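Local atomic coordinates of arginyl-trna synthetase (Thermus thermophilus, PDB entry 1IQ0), a protein that probably catalyses the ATP-dependent attachment of L-arginine to tRNA(Arg), releasing AMP and diphosphate, as a monomeric class I aminoacyl-tRNA synthetase. Residues A[146-151]-A[241-246]; A[303-308]-A[361-366]; A[60-65]-A[78-83]. One frame throughout, in Å; residues are numbered along the deposited sequence.

Contact 1. Residues A[146-151]-A[241-246]; sequences LNYIDD and SDIVRA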
ATOM      1  N   LEU A 146     -11.811  -2.806   0.234  1.00 18.31           N
ATOM      2  CA  LEU A 146     -12.763  -3.650   0.937  1.00 16.75           C
ATOM      3  C   LEU A 146     -12.194  -4.134   2.261  1.00 17.58           C
ATOM      4  O   LEU A 146     -11.017  -4.480   2.344  1.00 17.05           O
ATOM      5  CB  LEU A 146     -13.124  -4.857   0.060  1.00 13.70           C
ATOM      6  CG  LEU A 146     -14.096  -5.920   0.591  1.00 16.16           C
ATOM      7  CD1 LEU A 146     -14.651  -6.707  -0.582  1.00 16.27           C
ATOM      8  CD2 LEU A 146     -13.388  -6.860   1.577  1.00 19.46           C
ATOM      9  N   ASN A 147     -13.034  -4.141   3.293  1.00 15.99           N
ATOM     10  CA  ASN A 147     -12.637  -4.623   4.613  1.00 16.41           C
ATOM     11  C   ASN A 147     -13.570  -5.801   4.940  1.00 17.15           C
ATOM     12  O   ASN A 147     -14.780  -5.622   5.071  1.00 16.16           O
ATOM     13  CB  ASN A 147     -12.780  -3.502   5.649  1.00 15.92           C
ATOM     14  CG  ASN A 147     -12.224  -3.885   7.018  1.00 18.67           C
ATOM     15  OD1 ASN A 147     -12.124  -3.043   7.917  1.00 25.00           O
ATOM     16  ND2 ASN A 147     -11.865  -5.151   7.183  1.00 14.90           N
ATOM     17  N   TYR A 148     -13.002  -7.004   5.037  1.00 20.32           N
ATOM     18  CA  TYR A 148     -13.771  -8.220   5.313  1.00 18.80           C
ATOM     19  C   TYR A 148     -13.995  -8.402   6.807  1.00 19.43           C
ATOM     20  O   TYR A 148     -13.043  -8.420   7.578  1.00 19.27           O
ATOM     21  CB  TYR A 148     -13.039  -9.444   4.747  1.00 16.37           C
ATOM     22  CG  TYR A 148     -13.566 -10.777   5.242  1.00 19.48           C
ATOM     23  CD1 TYR A 148     -14.855 -11.206   4.913  1.00 18.76           C
ATOM     24  CD2 TYR A 148     -12.783 -11.596   6.059  1.00 17.99           C
ATOM     25  CE1 TYR A 148     -15.356 -12.421   5.387  1.00 12.48           C
ATOM     26  CE2 TYR A 148     -13.270 -12.813   6.539  1.00 14.26           C
ATOM     27  CZ  TYR A 148     -14.560 -13.219   6.197  1.00 14.41           C
ATOM     28  OH  TYR A 148     -15.041 -14.424   6.648  1.00 14.62           O
ATOM     29  N   ILE A 149     -15.256  -8.549   7.204  1.00 23.39           N
ATOM     30  CA  ILE A 149     -15.609  -8.701   8.612  1.00 20.90           C
ATOM     31  C   ILE A 149     -16.083 -10.130   8.911  1.00 21.17           C
ATOM     32  O   ILE A 149     -17.175 -10.527   8.511  1.00 19.25           O
ATOM     33  CB  ILE A 149     -16.733  -7.694   9.004  1.00 16.45           C
ATOM     34  CG1 ILE A 149     -16.414  -6.294   8.455  1.00 16.07           C
ATOM     35  CG2 ILE A 149     -16.881  -7.635  10.523  1.00 14.71           C
ATOM     36  CD1 ILE A 149     -15.116  -5.665   8.997  1.00 13.90           C
ATOM     37  N   ASP A 150     -15.252 -10.900   9.606  1.00 17.57           N
ATOM     38  CA  ASP A 150     -15.589 -12.282   9.953  1.00 19.42           C
ATOM     39  C   ASP A 150     -16.455 -12.263  11.219  1.00 17.63           C
ATOM     40  O   ASP A 150     -15.987 -12.561  12.315  1.00 18.26           O
ATOM     41  CB  ASP A 150     -14.304 -13.091  10.194  1.00 12.76           C
ATOM     42  CG  ASP A 150     -14.571 -14.594  10.347  1.00 18.31           C
ATOM     43  OD1 ASP A 150     -15.745 -14.988  10.393  1.00 19.80           O
ATOM     44  OD2 ASP A 150     -13.605 -15.386  10.429  1.00 21.11           O
ATOM     45  N   ASP A 151     -17.722 -11.909  11.065  1.00 14.23           N
ATOM     46  CA  ASP A 151     -18.615 -11.819  12.211  1.00 17.51           C
ATOM     47  C   ASP A 151     -19.168 -13.144  12.730  1.00 18.51           C
ATOM     48  O   ASP A 151     -19.923 -13.143  13.692  1.00 17.18           O
ATOM     49  CB  ASP A 151     -19.783 -10.882  11.895  1.00 16.94           C
ATOM     50  CG  ASP A 151     -20.649 -11.396  10.772  1.00 26.02           C
ATOM     51  OD1 ASP A 151     -21.881 -11.209  10.843  1.00 28.19           O
ATOM     52  OD2 ASP A 151     -20.093 -11.977   9.814  1.00 23.63           O
ATOM     53  N   SER A 241     -21.512 -13.288   7.547  1.00 17.38           N
ATOM     54  CA  SER A 241     -22.917 -13.705   7.607  1.00 16.29           C
ATOM     55  C   SER A 241     -23.687 -13.325   6.341  1.00 17.07           C
ATOM     56  O   SER A 241     -24.617 -14.030   5.946  1.00 16.84           O
ATOM     57  CB  SER A 241     -23.619 -13.133   8.850  1.00 18.57           C
ATOM     58  OG  SER A 241     -23.549 -11.724   8.905  1.00 20.45           O
ATOM     59  N   ASP A 242     -23.317 -12.216   5.705  1.00 19.99           N
ATOM     60  CA  ASP A 242     -23.977 -11.822   4.454  1.00 21.49           C
ATOM     61  C   ASP A 242     -23.469 -12.718   3.321  1.00 22.74           C
ATOM     62  O   ASP A 242     -24.208 -13.031   2.388  1.00 22.00           O
ATOM     63  CB  ASP A 242     -23.699 -10.353   4.125  1.00 13.59           C
ATOM     64  CG  ASP A 242     -24.429  -9.405   5.060  1.00 17.05           C
ATOM     65  OD1 ASP A 242     -23.849  -8.363   5.443  1.00 17.02           O
ATOM     66  OD2 ASP A 242     -25.587  -9.704   5.407  1.00 16.29           O
ATOM     67  N   ILE A 243     -22.206 -13.129   3.403  1.00 18.71           N
ATOM     68  CA  ILE A 243     -21.636 -14.014   2.388  1.00 19.32           C
ATOM     69  C   ILE A 243     -22.384 -15.356   2.432  1.00 20.51           C
ATOM     70  O   ILE A 243     -22.627 -15.978   1.399  1.00 20.03           O
ATOM     71  CB  ILE A 243     -20.115 -14.244   2.628  1.00 17.15           C
ATOM     72  CG1 ILE A 243     -19.326 -13.018   2.156  1.00 14.32           C
ATOM     73  CG2 ILE A 243     -19.649 -15.511   1.914  1.00 15.77           C
ATOM     74  CD1 ILE A 243     -17.794 -13.139   2.321  1.00 13.43           C
ATOM     75  N   VAL A 244     -22.752 -15.788   3.634  1.00 15.63           N
ATOM     76  CA  VAL A 244     -23.488 -17.039   3.806  1.00 16.13           C
ATOM     77  C   VAL A 244     -24.900 -16.903   3.218  1.00 16.20           C
ATOM     78  O   VAL A 244     -25.352 -17.771   2.467  1.00 18.92           O
ATOM     79  CB  VAL A 244     -23.580 -17.434   5.313  1.00 23.04           C
ATOM     80  CG1 VAL A 244     -24.569 -18.606   5.509  1.00 20.41           C
ATOM     81  CG2 VAL A 244     -22.192 -17.838   5.825  1.00 23.26           C
ATOM     82  N   ARG A 245     -25.585 -15.810   3.545  1.00 26.02           N
ATOM     83  CA  ARG A 245     -26.934 -15.577   3.036  1.00 29.03           C
ATOM     84  C   ARG A 245     -26.947 -15.489   1.510  1.00 30.43           C
ATOM     85  O   ARG A 245     -27.896 -15.939   0.863  1.00 30.10           O
ATOM     86  CB  ARG A 245     -27.523 -14.278   3.619  1.00 22.04           C
ATOM     87  CG  ARG A 245     -29.030 -14.103   3.349  1.00 27.49           C
ATOM     88  CD  ARG A 245     -29.609 -12.802   3.921  1.00 29.24           C
ATOM     89  NE  ARG A 245     -29.055 -12.486   5.239  1.00 35.92           N
ATOM     90  CZ  ARG A 245     -27.939 -11.780   5.433  1.00 40.97           C
ATOM     91  NH1 ARG A 245     -27.258 -11.306   4.390  1.00 42.73           N
ATOM     92  NH2 ARG A 245     -27.490 -11.563   6.666  1.00 32.36           N
ATOM     93  N   ALA A 246     -25.893 -14.909   0.944  1.00 22.85           N
ATOM     94  CA  ALA A 246     -25.770 -14.752  -0.505  1.00 19.94           C
ATOM     95  C   ALA A 246     -25.540 -16.091  -1.193  1.00 19.29           C
ATOM     96  O   ALA A 246     -25.593 -16.178  -2.415  1.00 21.92           O
ATOM     97  CB  ALA A 246     -24.621 -13.803  -0.829  1.00 18.79           C
TER
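The ring of Tyr148 meets Ile243 through its CE1 corner, where the Ile243 methyl CD1 arrives obliquely at 4.0 Å and the two side chains cross at about a right angle. One face of the ring lies beneath the backbone N of Asp150, which stands 4.1 Å above the plane and is displaced toward the rim. Beyond the ring, the Tyr148 hydroxyl bonds to Glu240, the residue just before Ser241, while Tyr148 N is held by the Ser111 side chain.

The second flat group is the Asp151 carboxylate, and both its oxygens accept a hydrogen bond from Ser241. OD1 receives the hydroxyl of Ser241 OG at 2.6 Å, and OD2 receives the backbone Ser241 N at 3.0 Å with an N-H...O angle of 159°. Each oxygen offers its syn lone pair, so one residue is gripped twice and the rotation of the carboxylate is fixed. With chi1 at 64°, Asp151 CG sits between its own backbone N and carbonyl carbon, which turns the carboxylate to the first turn of helix 240-245; the positive end of that helix would probably stabilise the negative charge. Replacing Asp151 with an alanine is likely to leave Ser241 N and OG without these acceptors and the hydroxyl free to turn. One residue along, Asp242 is occupied differently, its OD2 in a salt bridge with Arg245, close to the guanidinium plane, and its OD1 reaching Arg213 and Ser335.

Strands 141-149 and 236-239 are parallel neighbours, and the contact joins the loop leaving the first to the helix that follows the second. This is the C-terminal end of the parallel strands in the Rossmann-type catalytic domain of class I synthetases, beside Ser111, which directly precedes the predicted 'HIGH' region.

Contact 2. Residues A[303-308]-A[361-366]; sequences AKDIAF and QALVRA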
ATOM      1  N   ALA A 303     -12.327 -23.500  -0.221  1.00 25.76           N
ATOM      2  CA  ALA A 303     -13.546 -23.376  -1.007  1.00 22.57           C
ATOM      3  C   ALA A 303     -14.167 -21.999  -0.751  1.00 22.68           C
ATOM      4  O   ALA A 303     -14.616 -21.328  -1.681  1.00 22.73           O
ATOM      5  CB  ALA A 303     -14.535 -24.486  -0.636  1.00 18.46           C
ATOM      6  N   LYS A 304     -14.182 -21.575   0.509  1.00 22.59           N
ATOM      7  CA  LYS A 304     -14.747 -20.273   0.853  1.00 23.23           C
ATOM      8  C   LYS A 304     -13.931 -19.122   0.263  1.00 24.28           C
ATOM      9  O   LYS A 304     -14.504 -18.110  -0.147  1.00 23.80           O
ATOM     10  CB  LYS A 304     -14.874 -20.116   2.376  1.00 24.25           C
ATOM     11  CG  LYS A 304     -15.882 -21.083   3.003  1.00 28.36           C
ATOM     12  CD  LYS A 304     -16.303 -20.665   4.414  1.00 31.06           C
ATOM     13  CE  LYS A 304     -17.002 -19.305   4.416  1.00 35.61           C
ATOM     14  NZ  LYS A 304     -18.205 -19.237   3.511  1.00 34.88           N
ATOM     15  N   ASP A 305     -12.603 -19.266   0.219  1.00 20.26           N
ATOM     16  CA  ASP A 305     -11.765 -18.213  -0.361  1.00 18.07           C
ATOM     17  C   ASP A 305     -12.064 -18.107  -1.852  1.00 15.61           C
ATOM     18  O   ASP A 305     -12.126 -17.011  -2.409  1.00 16.37           O
ATOM     19  CB  ASP A 305     -10.272 -18.503  -0.160  1.00 25.15           C
ATOM     20  CG  ASP A 305      -9.827 -18.327   1.286  1.00 30.40           C
ATOM     21  OD1 ASP A 305     -10.470 -17.543   2.018  1.00 31.17           O
ATOM     22  OD2 ASP A 305      -8.827 -18.959   1.689  1.00 33.29           O
ATOM     23  N   ILE A 306     -12.253 -19.255  -2.497  1.00 18.59           N
ATOM     24  CA  ILE A 306     -12.569 -19.270  -3.920  1.00 17.97           C
ATOM     25  C   ILE A 306     -13.906 -18.573  -4.196  1.00 16.53           C
ATOM     26  O   ILE A 306     -14.002 -17.740  -5.096  1.00 17.94           O
ATOM     27  CB  ILE A 306     -12.617 -20.719  -4.465  1.00 16.79           C
ATOM     28  CG1 ILE A 306     -11.207 -21.310  -4.456  1.00 16.14           C
ATOM     29  CG2 ILE A 306     -13.175 -20.736  -5.895  1.00 18.36           C
ATOM     30  CD1 ILE A 306     -11.174 -22.817  -4.699  1.00 17.36           C
ATOM     31  N   ALA A 307     -14.928 -18.911  -3.412  1.00 19.83           N
ATOM     32  CA  ALA A 307     -16.257 -18.318  -3.564  1.00 16.76           C
ATOM     33  C   ALA A 307     -16.192 -16.790  -3.517  1.00 17.90           C
ATOM     34  O   ALA A 307     -16.716 -16.106  -4.396  1.00 20.23           O
ATOM     35  CB  ALA A 307     -17.191 -18.826  -2.454  1.00 16.29           C
ATOM     36  N   PHE A 308     -15.542 -16.271  -2.480  1.00 15.03           N
ATOM     37  CA  PHE A 308     -15.389 -14.837  -2.274  1.00 15.40           C
ATOM     38  C   PHE A 308     -14.608 -14.196  -3.430  1.00 15.42           C
ATOM     39  O   PHE A 308     -14.972 -13.129  -3.914  1.00 17.57           O
ATOM     40  CB  PHE A 308     -14.684 -14.595  -0.930  1.00 19.44           C
ATOM     41  CG  PHE A 308     -14.718 -13.162  -0.460  1.00 18.60           C
ATOM     42  CD1 PHE A 308     -15.814 -12.349  -0.727  1.00 19.13           C
ATOM     43  CD2 PHE A 308     -13.676 -12.648   0.314  1.00 17.83           C
ATOM     44  CE1 PHE A 308     -15.871 -11.042  -0.225  1.00 18.38           C
ATOM     45  CE2 PHE A 308     -13.727 -11.350   0.819  1.00 18.00           C
ATOM     46  CZ  PHE A 308     -14.826 -10.547   0.550  1.00 15.04           C
ATOM     47  N   GLN A 361      -1.524 -18.607  -3.294  1.00 73.21           N
ATOM     48  CA  GLN A 361      -2.151 -17.954  -4.442  1.00 71.03           C
ATOM     49  C   GLN A 361      -2.518 -19.000  -5.481  1.00 66.58           C
ATOM     50  O   GLN A 361      -3.437 -18.808  -6.282  1.00 66.54           O
ATOM     51  CB  GLN A 361      -1.201 -16.930  -5.068  1.00116.05           C
ATOM     52  CG  GLN A 361      -0.928 -15.714  -4.202  1.00121.07           C
ATOM     53  CD  GLN A 361      -0.029 -14.702  -4.887  1.00124.48           C
ATOM     54  OE1 GLN A 361      -0.335 -14.224  -5.980  1.00125.64           O
ATOM     55  NE2 GLN A 361       1.087 -14.369  -4.247  1.00124.93           N
ATOM     56  N   ALA A 362      -1.787 -20.110  -5.462  1.00 50.10           N
ATOM     57  CA  ALA A 362      -2.020 -21.205  -6.390  1.00 46.14           C
ATOM     58  C   ALA A 362      -3.483 -21.654  -6.354  1.00 42.40           C
ATOM     59  O   ALA A 362      -4.047 -22.030  -7.383  1.00 41.12           O
ATOM     60  CB  ALA A 362      -1.104 -22.379  -6.045  1.00 41.02           C
ATOM     61  N   LEU A 363      -4.081 -21.611  -5.164  1.00 38.49           N
ATOM     62  CA  LEU A 363      -5.476 -22.011  -4.967  1.00 34.42           C
ATOM     63  C   LEU A 363      -6.467 -21.241  -5.837  1.00 30.87           C
ATOM     64  O   LEU A 363      -7.120 -21.825  -6.701  1.00 29.20           O
ATOM     65  CB  LEU A 363      -5.882 -21.849  -3.495  1.00 39.98           C
ATOM     66  CG  LEU A 363      -7.374 -22.040  -3.163  1.00 40.21           C
ATOM     67  CD1 LEU A 363      -7.767 -23.514  -3.240  1.00 33.38           C
ATOM     68  CD2 LEU A 363      -7.646 -21.498  -1.774  1.00 39.46           C
ATOM     69  N   VAL A 364      -6.593 -19.937  -5.608  1.00 27.69           N
ATOM     70  CA  VAL A 364      -7.545 -19.148  -6.388  1.00 27.27           C
ATOM     71  C   VAL A 364      -7.123 -19.068  -7.841  1.00 28.08           C
ATOM     72  O   VAL A 364      -7.965 -19.054  -8.744  1.00 30.75           O
ATOM     73  CB  VAL A 364      -7.714 -17.713  -5.825  1.00 39.88           C
ATOM     74  CG1 VAL A 364      -8.014 -17.773  -4.341  1.00 37.95           C
ATOM     75  CG2 VAL A 364      -6.480 -16.893  -6.103  1.00 37.33           C
ATOM     76  N   ARG A 365      -5.813 -19.023  -8.062  1.00 33.28           N
ATOM     77  CA  ARG A 365      -5.270 -18.962  -9.414  1.00 35.25           C
ATOM     78  C   ARG A 365      -5.806 -20.145 -10.208  1.00 34.24           C
ATOM     79  O   ARG A 365      -6.411 -19.977 -11.268  1.00 33.42           O
ATOM     80  CB  ARG A 365      -3.740 -19.029  -9.379  1.00 67.63           C
ATOM     81  CG  ARG A 365      -3.033 -17.737  -9.766  1.00 77.76           C
ATOM     82  CD  ARG A 365      -3.275 -16.624  -8.755  1.00 81.21           C
ATOM     83  NE  ARG A 365      -2.649 -15.366  -9.164  1.00 86.13           N
ATOM     84  CZ  ARG A 365      -1.338 -15.187  -9.308  1.00 87.29           C
ATOM     85  NH1 ARG A 365      -0.497 -16.185  -9.075  1.00 86.42           N
ATOM     86  NH2 ARG A 365      -0.867 -14.005  -9.688  1.00 84.10           N
ATOM     87  N   ALA A 366      -5.584 -21.344  -9.675  1.00 30.28           N
ATOM     88  CA  ALA A 366      -6.026 -22.572 -10.323  1.00 28.42           C
ATOM     89  C   ALA A 366      -7.541 -22.625 -10.428  1.00 28.72           C
ATOM     90  O   ALA A 366      -8.079 -23.080 -11.439  1.00 30.26           O
ATOM     91  CB  ALA A 366      -5.519 -23.784  -9.544  1.00 42.03           C
TER
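Ile306 and Leu363 lean obliquely across one another where helix 301-312 packs against helix 361-370 in the Rossmann-type catalytic domain. The second of these helices belongs to the beta-alpha-beta crossover that links the parallel neighbouring strands 348-354 and 380-390. The helices come close here, with Ile306 CA and Val364 CA 5.6 Å apart.

The long branch of Ile306 does the touching. Its CG1 lies anti to the carbonyl carbon (chi1 -69°), and the chain then runs on extended, which carries CD1 across to the partner helix although the CB of Ile306 is not itself directed there. Leu363 is set up differently: its CB already points at helix 301-312, and with CG anti to the backbone N (chi1 172°) the fork reaches straight over. The two side chains meet toward their outer ends, CG1 of Ile306 standing 4.1 Å from CG of Leu363, while the methyls CD1 of Ile306 and CD1 of Leu363 meet at 3.8 Å.

No hydrogen bond crosses between 303-308 and 361-366; the contact is apolar packing, and about 178 Å² of surface is buried, counting both sides. Around it, Leu256 of helix 248-256 also packs on Ile306, and Ala303 rests on Leu249 and Leu253, so helix 301-312 packs on helix 248-256 as well. Val364 flanks the contact and turns to Ala380 at the start of strand 380-390, while Asp305 packs on His359. The two Leu363 branches divide their work between adjacent residues: CD1 serves Ile306, whereas CD2 lies 4.3 Å from the methylene CB of Asp305.

Contact 3. Residues A[60-65]-A[78-83]; sequences DRLPLP and LNFRLR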
ATOM      1  N   ASP A  60      21.924   5.124 -33.507  1.00 57.66           N
ATOM      2  CA  ASP A  60      21.781   5.410 -34.932  1.00 60.64           C
ATOM      3  C   ASP A  60      20.338   5.517 -35.429  1.00 60.38           C
ATOM      4  O   ASP A  60      20.041   6.318 -36.316  1.00 60.82           O
ATOM      5  CB  ASP A  60      22.529   4.348 -35.742  1.00 76.40           C
ATOM      6  CG  ASP A  60      24.022   4.357 -35.474  1.00 79.64           C
ATOM      7  OD1 ASP A  60      24.729   3.482 -36.010  1.00 83.26           O
ATOM      8  OD2 ASP A  60      24.492   5.243 -34.728  1.00 81.55           O
ATOM      9  N   ARG A  61      19.443   4.717 -34.863  1.00 48.38           N
ATOM     10  CA  ARG A  61      18.049   4.744 -35.284  1.00 50.82           C
ATOM     11  C   ARG A  61      17.116   5.366 -34.255  1.00 48.03           C
ATOM     12  O   ARG A  61      15.909   5.117 -34.278  1.00 48.79           O
ATOM     13  CB  ARG A  61      17.566   3.326 -35.600  1.00 89.11           C
ATOM     14  CG  ARG A  61      18.351   2.639 -36.697  1.00 96.20           C
ATOM     15  CD  ARG A  61      17.737   1.302 -37.059  1.00103.23           C
ATOM     16  NE  ARG A  61      18.507   0.624 -38.097  1.00107.84           N
ATOM     17  CZ  ARG A  61      18.162  -0.533 -38.650  1.00110.57           C
ATOM     18  NH1 ARG A  61      17.053  -1.149 -38.267  1.00110.50           N
ATOM     19  NH2 ARG A  61      18.927  -1.073 -39.589  1.00112.37           N
ATOM     20  N   LEU A  62      17.663   6.179 -33.355  1.00 56.16           N
ATOM     21  CA  LEU A  62      16.839   6.808 -32.330  1.00 49.12           C
ATOM     22  C   LEU A  62      16.630   8.302 -32.521  1.00 45.87           C
ATOM     23  O   LEU A  62      17.554   9.095 -32.347  1.00 46.07           O
ATOM     24  CB  LEU A  62      17.437   6.570 -30.943  1.00 44.24           C
ATOM     25  CG  LEU A  62      16.686   7.238 -29.783  1.00 42.01           C
ATOM     26  CD1 LEU A  62      15.247   6.752 -29.739  1.00 40.42           C
ATOM     27  CD2 LEU A  62      17.388   6.924 -28.475  1.00 41.73           C
ATOM     28  N   PRO A  63      15.407   8.708 -32.892  1.00 44.21           N
ATOM     29  CA  PRO A  63      15.128  10.132 -33.083  1.00 44.95           C
ATOM     30  C   PRO A  63      15.056  10.760 -31.691  1.00 45.75           C
ATOM     31  O   PRO A  63      14.146  10.468 -30.911  1.00 46.23           O
ATOM     32  CB  PRO A  63      13.784  10.123 -33.803  1.00 39.88           C
ATOM     33  CG  PRO A  63      13.109   8.927 -33.208  1.00 37.58           C
ATOM     34  CD  PRO A  63      14.214   7.893 -33.188  1.00 41.09           C
ATOM     35  N   LEU A  64      16.027  11.610 -31.382  1.00 41.42           N
ATOM     36  CA  LEU A  64      16.104  12.253 -30.073  1.00 38.82           C
ATOM     37  C   LEU A  64      14.934  13.145 -29.691  1.00 35.88           C
ATOM     38  O   LEU A  64      14.536  14.025 -30.453  1.00 36.09           O
ATOM     39  CB  LEU A  64      17.394  13.074 -29.971  1.00 31.79           C
ATOM     40  CG  LEU A  64      18.716  12.318 -30.153  1.00 31.92           C
ATOM     41  CD1 LEU A  64      19.877  13.307 -30.088  1.00 30.33           C
ATOM     42  CD2 LEU A  64      18.858  11.241 -29.077  1.00 30.84           C
ATOM     43  N   PRO A  65      14.350  12.916 -28.501  1.00 30.52           N
ATOM     44  CA  PRO A  65      13.231  13.765 -28.079  1.00 28.49           C
ATOM     45  C   PRO A  65      13.859  15.155 -27.940  1.00 28.10           C
ATOM     46  O   PRO A  65      15.065  15.256 -27.690  1.00 26.96           O
ATOM     47  CB  PRO A  65      12.840  13.175 -26.728  1.00 26.24           C
ATOM     48  CG  PRO A  65      13.193  11.718 -26.881  1.00 27.58           C
ATOM     49  CD  PRO A  65      14.534  11.780 -27.580  1.00 27.53           C
ATOM     50  N   LEU A  78      23.531   2.994 -23.047  1.00 41.78           N
ATOM     51  CA  LEU A  78      23.352   4.113 -23.960  1.00 38.02           C
ATOM     52  C   LEU A  78      22.860   5.202 -23.011  1.00 39.00           C
ATOM     53  O   LEU A  78      21.736   5.134 -22.505  1.00 37.40           O
ATOM     54  CB  LEU A  78      22.301   3.833 -25.036  1.00 36.67           C
ATOM     55  CG  LEU A  78      22.021   5.081 -25.897  1.00 34.36           C
ATOM     56  CD1 LEU A  78      23.326   5.625 -26.486  1.00 33.05           C
ATOM     57  CD2 LEU A  78      21.041   4.749 -27.006  1.00 31.76           C
ATOM     58  N   ASN A  79      23.720   6.180 -22.735  1.00 43.19           N
ATOM     59  CA  ASN A  79      23.366   7.260 -21.821  1.00 41.52           C
ATOM     60  C   ASN A  79      22.831   8.492 -22.525  1.00 42.37           C
ATOM     61  O   ASN A  79      23.138   8.745 -23.690  1.00 45.02           O
ATOM     62  CB  ASN A  79      24.567   7.653 -20.962  1.00 43.31           C
ATOM     63  CG  ASN A  79      25.000   6.549 -20.026  1.00 46.92           C
ATOM     64  OD1 ASN A  79      24.182   5.758 -19.552  1.00 53.03           O
ATOM     65  ND2 ASN A  79      26.290   6.499 -19.738  1.00 41.85           N
ATOM     66  N   PHE A  80      22.026   9.261 -21.801  1.00 33.75           N
ATOM     67  CA  PHE A  80      21.442  10.468 -22.356  1.00 32.80           C
ATOM     68  C   PHE A  80      21.692  11.683 -21.478  1.00 33.05           C
ATOM     69  O   PHE A  80      21.421  11.665 -20.273  1.00 33.11           O
ATOM     70  CB  PHE A  80      19.930  10.298 -22.541  1.00 32.78           C
ATOM     71  CG  PHE A  80      19.548   9.101 -23.354  1.00 30.35           C
ATOM     72  CD1 PHE A  80      19.485   7.840 -22.770  1.00 33.54           C
ATOM     73  CD2 PHE A  80      19.268   9.230 -24.711  1.00 33.68           C
ATOM     74  CE1 PHE A  80      19.146   6.717 -23.530  1.00 33.28           C
ATOM     75  CE2 PHE A  80      18.928   8.116 -25.482  1.00 33.63           C
ATOM     76  CZ  PHE A  80      18.867   6.856 -24.890  1.00 30.92           C
ATOM     77  N   ARG A  81      22.216  12.737 -22.087  1.00 27.08           N
ATOM     78  CA  ARG A  81      22.457  13.974 -21.372  1.00 27.76           C
ATOM     79  C   ARG A  81      21.289  14.867 -21.774  1.00 27.83           C
ATOM     80  O   ARG A  81      21.048  15.079 -22.962  1.00 27.38           O
ATOM     81  CB  ARG A  81      23.798  14.588 -21.787  1.00 40.22           C
ATOM     82  CG  ARG A  81      24.140  15.903 -21.074  1.00 43.80           C
ATOM     83  CD  ARG A  81      25.651  16.100 -20.972  1.00 48.86           C
ATOM     84  NE  ARG A  81      26.337  15.705 -22.201  1.00 49.98           N
ATOM     85  CZ  ARG A  81      26.312  16.395 -23.335  1.00 51.13           C
ATOM     86  NH1 ARG A  81      25.639  17.535 -23.411  1.00 51.50           N
ATOM     87  NH2 ARG A  81      26.946  15.929 -24.404  1.00 49.14           N
ATOM     88  N   LEU A  82      20.557  15.368 -20.783  1.00 31.59           N
ATOM     89  CA  LEU A  82      19.399  16.210 -21.037  1.00 31.33           C
ATOM     90  C   LEU A  82      19.754  17.672 -21.246  1.00 31.22           C
ATOM     91  O   LEU A  82      20.786  18.146 -20.774  1.00 31.86           O
ATOM     92  CB  LEU A  82      18.410  16.097 -19.869  1.00 28.76           C
ATOM     93  CG  LEU A  82      17.880  14.691 -19.538  1.00 33.53           C
ATOM     94  CD1 LEU A  82      16.895  14.772 -18.381  1.00 32.32           C
ATOM     95  CD2 LEU A  82      17.206  14.079 -20.770  1.00 30.75           C
ATOM     96  N   ARG A  83      18.907  18.388 -21.975  1.00 21.83           N
ATOM     97  CA  ARG A  83      19.139  19.809 -22.168  1.00 26.83           C
ATOM     98  C   ARG A  83      18.726  20.424 -20.834  1.00 25.61           C
ATOM     99  O   ARG A  83      17.606  20.218 -20.359  1.00 26.70           O
ATOM    100  CB  ARG A  83      18.270  20.373 -23.295  1.00 36.15           C
ATOM    101  CG  ARG A  83      18.606  19.846 -24.681  1.00 43.90           C
ATOM    102  CD  ARG A  83      17.997  20.743 -25.743  1.00 50.72           C
ATOM    103  NE  ARG A  83      16.587  21.001 -25.477  1.00 61.54           N
ATOM    104  CZ  ARG A  83      15.847  21.886 -26.138  1.00 66.80           C
ATOM    105  NH1 ARG A  83      16.384  22.606 -27.116  1.00 66.83           N
ATOM    106  NH2 ARG A  83      14.569  22.054 -25.813  1.00 67.84           N
TER
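Leu62 reaches Phe80 because its CG stands anti to the backbone N (chi1 177°), extending the fork away from the loop, while Phe80 holds CG anti to its carbonyl carbon (chi1 -55°) and sends its ring the other way. The two side chains therefore approach from opposite directions and bridge the space between backbones that stay well apart: the nearest CA atoms, those of Leu62 and Leu78, are 10.9 Å from each other.

The contact lies in the N-terminal domain of the synthetase, where a four-stranded antiparallel sheet is packed against helices. Phe80 belongs to strand 77-82, an inner strand of that sheet, and Leu62 to the loop that leads from helix 51-60 into the edge strand 68-74. Leu78 and Phe80, two residues apart on the strand, both direct their side chains to the loop, so a single leucine branch meets both. Its methyl CD2 is 4.5 Å from CD2 of Leu78, a looser approach than the one to the ring.

Helix 3-15 completes the buried cluster: Ala13 packs on Leu62, while Leu6 and Ile10 pack on Phe80. Thus the loop is laid over Leu78 and Phe80 of the sheet together with the first helix of the chain, and no hydrogen bond between 60-65 and 78-83 contributes. In arginyl-tRNA synthetases this domain is associated with recognition of the tRNA D-loop; the contact itself is core packing.

The Leu62 methyl comes to the edge of the Phe80 ring, in its plane, and does not lie over a face: CD2 sits 3.6 Å from CE2 and 3.9 Å from CZ.

Overall arrangement
From the N terminus, contact 3 comes first, closing a short loop of twelve residues that holds strand 68-74 and tying the loop after helix 51-60 to strand 77-82. Contact 1 follows, closing a largely helical excursion of 89 residues that takes in strand 236-239, the parallel neighbour of 141-149 in the catalytic domain. Contact 2 then closes 52 residues, joining two of that domain's helices. The three run in series, none nested or crossed. Contacts 1 and 2 share a boundary at Phe308, whose ring packs against Leu146, Tyr148 and Ile243. Contact 3 stands apart, its centre about 55 Å from that of contact 1 and about 47 Å from that of contact 2.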